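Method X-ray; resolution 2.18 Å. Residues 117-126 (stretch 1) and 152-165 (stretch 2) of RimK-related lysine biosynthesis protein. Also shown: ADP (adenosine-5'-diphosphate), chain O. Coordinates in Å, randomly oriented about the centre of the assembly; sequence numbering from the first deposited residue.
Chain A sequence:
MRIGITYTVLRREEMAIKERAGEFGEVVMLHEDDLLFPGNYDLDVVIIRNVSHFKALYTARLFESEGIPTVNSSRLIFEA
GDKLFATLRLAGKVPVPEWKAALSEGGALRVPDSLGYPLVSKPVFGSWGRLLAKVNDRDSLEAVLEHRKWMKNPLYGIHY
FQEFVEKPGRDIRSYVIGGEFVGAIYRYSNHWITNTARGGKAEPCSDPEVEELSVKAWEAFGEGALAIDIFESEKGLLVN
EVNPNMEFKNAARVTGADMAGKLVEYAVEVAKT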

# COMPACT_ATOMS: atom_id res chain seq x y z
N TYR A 117 -2.18 -36.04 -51.70
CA TYR A 117 -1.98 -37.19 -50.84
C TYR A 117 -0.98 -38.06 -51.54
O TYR A 117 -0.96 -38.10 -52.74
CB TYR A 117 -3.27 -37.99 -50.68
CG TYR A 117 -4.37 -37.33 -49.87
CD1 TYR A 117 -4.31 -37.26 -48.48
CD2 TYR A 117 -5.51 -36.82 -50.51
CE1 TYR A 117 -5.34 -36.67 -47.74
CE2 TYR A 117 -6.53 -36.23 -49.79
CZ TYR A 117 -6.45 -36.16 -48.41
OH TYR A 117 -7.48 -35.57 -47.71
N PRO A 118 -0.17 -38.81 -50.79
CA PRO A 118 -0.19 -38.87 -49.33
C PRO A 118 0.61 -37.73 -48.73
O PRO A 118 1.50 -37.19 -49.37
CB PRO A 118 0.47 -40.22 -49.04
CG PRO A 118 1.39 -40.44 -50.18
CD PRO A 118 0.88 -39.67 -51.36
N LEU A 119 0.28 -37.38 -47.51
CA LEU A 119 1.01 -36.33 -46.83
C LEU A 119 1.46 -36.83 -45.46
O LEU A 119 1.03 -37.89 -45.00
CB LEU A 119 0.19 -35.04 -46.74
CG LEU A 119 -1.23 -35.11 -46.17
CD1 LEU A 119 -1.17 -35.10 -44.65
CD2 LEU A 119 -2.05 -33.93 -46.65
N VAL A 120 2.35 -36.06 -44.85
CA VAL A 120 2.91 -36.40 -43.56
C VAL A 120 2.48 -35.37 -42.53
O VAL A 120 2.63 -34.16 -42.73
CB VAL A 120 4.45 -36.49 -43.65
CG1 VAL A 120 5.05 -36.63 -42.26
CG2 VAL A 120 4.85 -37.66 -44.54
N SER A 121 1.93 -35.88 -41.44
CA SER A 121 1.54 -35.09 -40.29
C SER A 121 2.58 -35.30 -39.19
O SER A 121 3.01 -36.43 -38.95
CB SER A 121 0.18 -35.58 -39.79
OG SER A 121 -0.16 -34.94 -38.58
N LYS A 122 2.97 -34.23 -38.52
CA LYS A 122 3.92 -34.37 -37.42
C LYS A 122 3.76 -33.21 -36.46
O LYS A 122 3.41 -32.11 -36.88
CB LYS A 122 5.35 -34.45 -37.95
CG LYS A 122 5.81 -33.21 -38.67
CD LYS A 122 7.25 -33.33 -39.13
CE LYS A 122 7.41 -34.14 -40.41
NZ LYS A 122 8.76 -33.95 -41.02
N PRO A 123 4.00 -33.47 -35.16
CA PRO A 123 3.88 -32.43 -34.16
C PRO A 123 5.08 -31.50 -34.22
O PRO A 123 6.18 -31.90 -34.63
CB PRO A 123 3.85 -33.20 -32.84
CG PRO A 123 4.66 -34.42 -33.12
CD PRO A 123 4.49 -34.73 -34.58
N VAL A 124 4.85 -30.27 -33.81
CA VAL A 124 5.81 -29.21 -34.01
C VAL A 124 7.04 -29.34 -33.07
O VAL A 124 8.14 -28.91 -33.41
CB VAL A 124 5.06 -27.86 -33.91
CG1 VAL A 124 4.87 -27.42 -32.45
CG2 VAL A 124 5.74 -26.82 -34.74
N PHE A 125 6.87 -29.99 -31.92
CA PHE A 125 7.92 -30.02 -30.90
C PHE A 125 8.52 -31.40 -30.68
O PHE A 125 9.38 -31.57 -29.81
CB PHE A 125 7.37 -29.50 -29.57
CG PHE A 125 6.29 -30.35 -29.00
CD1 PHE A 125 4.96 -30.14 -29.35
CD2 PHE A 125 6.60 -31.38 -28.13
CE1 PHE A 125 3.97 -30.94 -28.84
CE2 PHE A 125 5.60 -32.17 -27.60
CZ PHE A 125 4.28 -31.95 -27.95
N GLY A 126 8.11 -32.38 -31.47
CA GLY A 126 8.54 -33.75 -31.26
C GLY A 126 9.96 -34.07 -31.70
O GLY A 126 10.65 -33.24 -32.28
N LYS A 152 -4.33 -33.16 -24.81
CA LYS A 152 -4.33 -32.01 -23.90
C LYS A 152 -3.42 -30.86 -24.34
O LYS A 152 -3.80 -29.70 -24.21
CB LYS A 152 -3.95 -32.44 -22.47
CG LYS A 152 -5.14 -32.66 -21.57
CD LYS A 152 -4.83 -33.66 -20.47
CE LYS A 152 -4.99 -35.09 -20.96
NZ LYS A 152 -6.42 -35.49 -21.10
N ASN A 153 -2.25 -31.19 -24.86
CA ASN A 153 -1.24 -30.18 -25.16
C ASN A 153 -1.73 -29.25 -26.29
O ASN A 153 -1.93 -29.70 -27.42
CB ASN A 153 0.11 -30.87 -25.48
CG ASN A 153 1.30 -29.91 -25.42
OD1 ASN A 153 2.42 -30.29 -25.04
ND2 ASN A 153 1.09 -28.70 -25.82
N PRO A 154 -1.90 -27.94 -25.99
CA PRO A 154 -2.34 -26.96 -26.99
C PRO A 154 -1.46 -26.92 -28.26
O PRO A 154 -1.95 -26.63 -29.34
CB PRO A 154 -2.27 -25.62 -26.26
CG PRO A 154 -2.11 -25.93 -24.81
CD PRO A 154 -1.59 -27.32 -24.68
N LEU A 155 -0.17 -27.16 -28.09
CA LEU A 155 0.76 -27.36 -29.21
C LEU A 155 0.33 -28.38 -30.28
O LEU A 155 0.74 -28.25 -31.43
CB LEU A 155 2.16 -27.70 -28.70
CG LEU A 155 3.26 -26.61 -28.68
CD1 LEU A 155 2.76 -25.17 -28.75
CD2 LEU A 155 4.14 -26.82 -27.47
N TYR A 156 -0.48 -29.37 -29.91
CA TYR A 156 -0.99 -30.30 -30.91
C TYR A 156 -2.07 -29.66 -31.75
O TYR A 156 -2.56 -30.28 -32.68
CB TYR A 156 -1.56 -31.56 -30.27
CG TYR A 156 -0.53 -32.43 -29.63
CD1 TYR A 156 0.60 -32.83 -30.33
CD2 TYR A 156 -0.67 -32.88 -28.32
CE1 TYR A 156 1.56 -33.63 -29.75
CE2 TYR A 156 0.29 -33.69 -27.73
CZ TYR A 156 1.40 -34.06 -28.45
OH TYR A 156 2.39 -34.85 -27.89
N GLY A 157 -2.48 -28.43 -31.41
CA GLY A 157 -3.41 -27.66 -32.21
C GLY A 157 -2.73 -26.79 -33.27
O GLY A 157 -3.40 -26.05 -34.00
N ILE A 158 -1.40 -26.85 -33.35
CA ILE A 158 -0.67 -26.25 -34.47
C ILE A 158 -0.42 -27.39 -35.46
O ILE A 158 0.32 -28.34 -35.17
CB ILE A 158 0.66 -25.64 -34.00
CG1 ILE A 158 0.45 -24.76 -32.77
CG2 ILE A 158 1.30 -24.85 -35.14
CD1 ILE A 158 -0.58 -23.66 -32.92
N HIS A 159 -1.05 -27.29 -36.63
CA HIS A 159 -1.07 -28.39 -37.59
C HIS A 159 -0.06 -28.18 -38.70
O HIS A 159 -0.25 -27.32 -39.56
CB HIS A 159 -2.46 -28.54 -38.17
CG HIS A 159 -3.49 -28.85 -37.14
ND1 HIS A 159 -3.64 -30.11 -36.60
CD2 HIS A 159 -4.39 -28.06 -36.51
CE1 HIS A 159 -4.60 -30.09 -35.70
NE2 HIS A 159 -5.08 -28.86 -35.63
N TYR A 160 1.00 -29.00 -38.67
CA TYR A 160 2.12 -28.90 -39.58
C TYR A 160 2.20 -30.16 -40.41
O TYR A 160 2.17 -31.29 -39.86
CB TYR A 160 3.41 -28.71 -38.78
CG TYR A 160 4.69 -28.73 -39.59
CD1 TYR A 160 5.19 -27.57 -40.16
CD2 TYR A 160 5.40 -29.91 -39.77
CE1 TYR A 160 6.37 -27.59 -40.89
CE2 TYR A 160 6.57 -29.95 -40.51
CZ TYR A 160 7.06 -28.78 -41.05
OH TYR A 160 8.23 -28.83 -41.77
N PHE A 161 2.32 -29.98 -41.72
CA PHE A 161 2.26 -31.08 -42.68
C PHE A 161 3.33 -30.91 -43.76
O PHE A 161 3.69 -29.80 -44.09
CB PHE A 161 0.92 -31.08 -43.42
CG PHE A 161 -0.27 -31.33 -42.55
CD1 PHE A 161 -0.68 -32.62 -42.26
CD2 PHE A 161 -1.02 -30.27 -42.05
CE1 PHE A 161 -1.81 -32.86 -41.50
CE2 PHE A 161 -2.14 -30.51 -41.27
CZ PHE A 161 -2.54 -31.80 -41.00
N GLN A 162 3.82 -32.02 -44.29
CA GLN A 162 4.67 -32.02 -45.48
C GLN A 162 4.10 -32.96 -46.52
O GLN A 162 3.34 -33.85 -46.19
CB GLN A 162 6.07 -32.51 -45.13
CG GLN A 162 6.90 -31.58 -44.27
CD GLN A 162 8.24 -32.19 -43.90
OE1 GLN A 162 8.30 -33.37 -43.58
NE2 GLN A 162 9.30 -31.41 -43.95
N GLU A 163 4.47 -32.74 -47.77
CA GLU A 163 4.32 -33.77 -48.80
C GLU A 163 5.06 -35.03 -48.36
O GLU A 163 6.12 -34.93 -47.75
CB GLU A 163 4.90 -33.30 -50.14
CG GLU A 163 6.41 -33.09 -50.13
CD GLU A 163 6.96 -32.58 -51.45
OE1 GLU A 163 6.34 -32.81 -52.50
OE2 GLU A 163 8.02 -31.92 -51.44
N PHE A 164 4.52 -36.20 -48.67
CA PHE A 164 5.26 -37.44 -48.43
C PHE A 164 6.37 -37.54 -49.47
O PHE A 164 6.11 -37.56 -50.67
CB PHE A 164 4.36 -38.67 -48.49
CG PHE A 164 5.10 -39.97 -48.34
CD1 PHE A 164 5.56 -40.39 -47.10
CD2 PHE A 164 5.33 -40.79 -49.44
CE1 PHE A 164 6.23 -41.60 -46.95
CE2 PHE A 164 5.99 -42.00 -49.29
CZ PHE A 164 6.46 -42.40 -48.05
N VAL A 165 7.61 -37.59 -49.00
CA VAL A 165 8.75 -37.72 -49.88
C VAL A 165 9.12 -39.19 -50.03
O VAL A 165 9.28 -39.90 -49.03
CB VAL A 165 9.94 -36.90 -49.37
CG1 VAL A 165 11.14 -37.08 -50.29
CG2 VAL A 165 9.56 -35.43 -49.25
PB ADP O . 11.63 -36.12 -35.68
O1B ADP O . 12.81 -36.94 -36.12
O2B ADP O . 10.60 -36.89 -34.89
O3B ADP O . 11.96 -34.81 -35.02
PA ADP O . 11.34 -35.89 -38.56
O1A ADP O . 12.85 -35.90 -38.63
O2A ADP O . 10.66 -34.85 -39.38
O3A ADP O . 10.82 -35.76 -37.04
O5' ADP O . 10.77 -37.32 -38.99
C5' ADP O . 11.36 -38.52 -38.54
C4' ADP O . 11.67 -39.42 -39.72
O4' ADP O . 10.46 -39.73 -40.42
C3' ADP O . 12.62 -38.83 -40.75
O3' ADP O . 13.99 -39.11 -40.43
C2' ADP O . 12.17 -39.53 -42.02
O2' ADP O . 12.73 -40.83 -42.14
C1' ADP O . 10.68 -39.71 -41.83
N9 ADP O . 9.95 -38.58 -42.42
C8 ADP O . 9.59 -37.44 -41.80
N7 ADP O . 8.95 -36.60 -42.63
C5 ADP O . 8.91 -37.21 -43.82
C6 ADP O . 8.36 -36.90 -45.14
N6 ADP O . 7.73 -35.72 -45.36
N1 ADP O . 8.52 -37.82 -46.12
C2 ADP O . 9.15 -38.98 -45.92
N3 ADP O . 9.67 -39.34 -44.74
C4 ADP O . 9.58 -38.51 -43.69
O HOH W 1 -0.08 -32.37 -38.51
O HOH W 2 9.89 -30.88 -40.87
O HOH W 3 1.08 -30.87 -36.65
O HOH W 4 2.00 -29.53 -33.36

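Neighbouring strands are joined by backbone hydrogen bonds, while their side chains pack on the faces of the sheet; in this pair from a RimK-related lysine biosynthesis protein, apolar contacts give way to a polar edge. Val120 and Phe164 pack together at the apolar centre: Val120 CG2 rests 3.8 Å from Phe164 CD1, at the edge of the aromatic ring, while Pro118 CG packs 3.8 Å from Phe164 CB. Leu119 CD1 approaches Phe161 CD1 at 3.5 Å, and Ser121 CB lies 3.8 Å from Phe161 CE1, so the Phe161 ring is lined by two neighbours from the facing strand. These contacts need no directional bond; they form because close-fitting hydrocarbon surfaces exclude water.

A second apolar patch forms where the first stretch, beyond its strand, meets the short 3-10 turn at 154-157. Phe125 CE1 sits 3.7 Å from Leu155 CB, and Phe125 CZ lies 3.6 Å from Tyr156 CZ, the two rings inclined at 44°. Pro123 CB meets the edge of the tyrosine ring, 3.9 Å from Tyr156 CE1.

Between the strands, the backbone supplies the order. They run antiparallel, with an angle of 151° between their directions, and Val120 and Gln162 form the hydrogen-bonded pair at the heart of the register: Val120 N donates to Gln162 O at 2.8 Å, and Gln162 N returns a bond to Val120 O at 2.9 Å. The same carbonyl, Val120 O, also receives a CA-H contact from Phe161 CA at 3.1 Å. Just outside the strands Phe164 N donates to Pro118 O at 3.3 Å; at the other end the bond from Lys122 N to Tyr160 O, also 3.3 Å, is weak. Water 1 bridges the strands nearby, donating to Tyr160 O at 2.8 Å and hydrogen-bonding Ser121 OG at 2.6 Å. Further along, water 4 links the stretches by accepting from Val124 N (3.0 Å) and donating to Leu155 O (2.6 Å).

The polar edge lies on the sheet face that carries Val120, Lys122, Tyr160 and Gln162. Here the aliphatic part of the lysine packs against an aromatic edge, Lys122 CG to Tyr160 CD2 at 3.5 Å, while its charged end donates from Lys122 NZ to Gln162 OE1 at 2.7 Å. ADP completes the arrangement. Lys122 NZ also bonds ADP O2A at 2.7 Å and ADP N7 at 3.1 Å, pairing its positive charge with a phosphate oxygen, and ADP N6 donates to both Gln162 OE1 and Glu163 O at 3.0 Å.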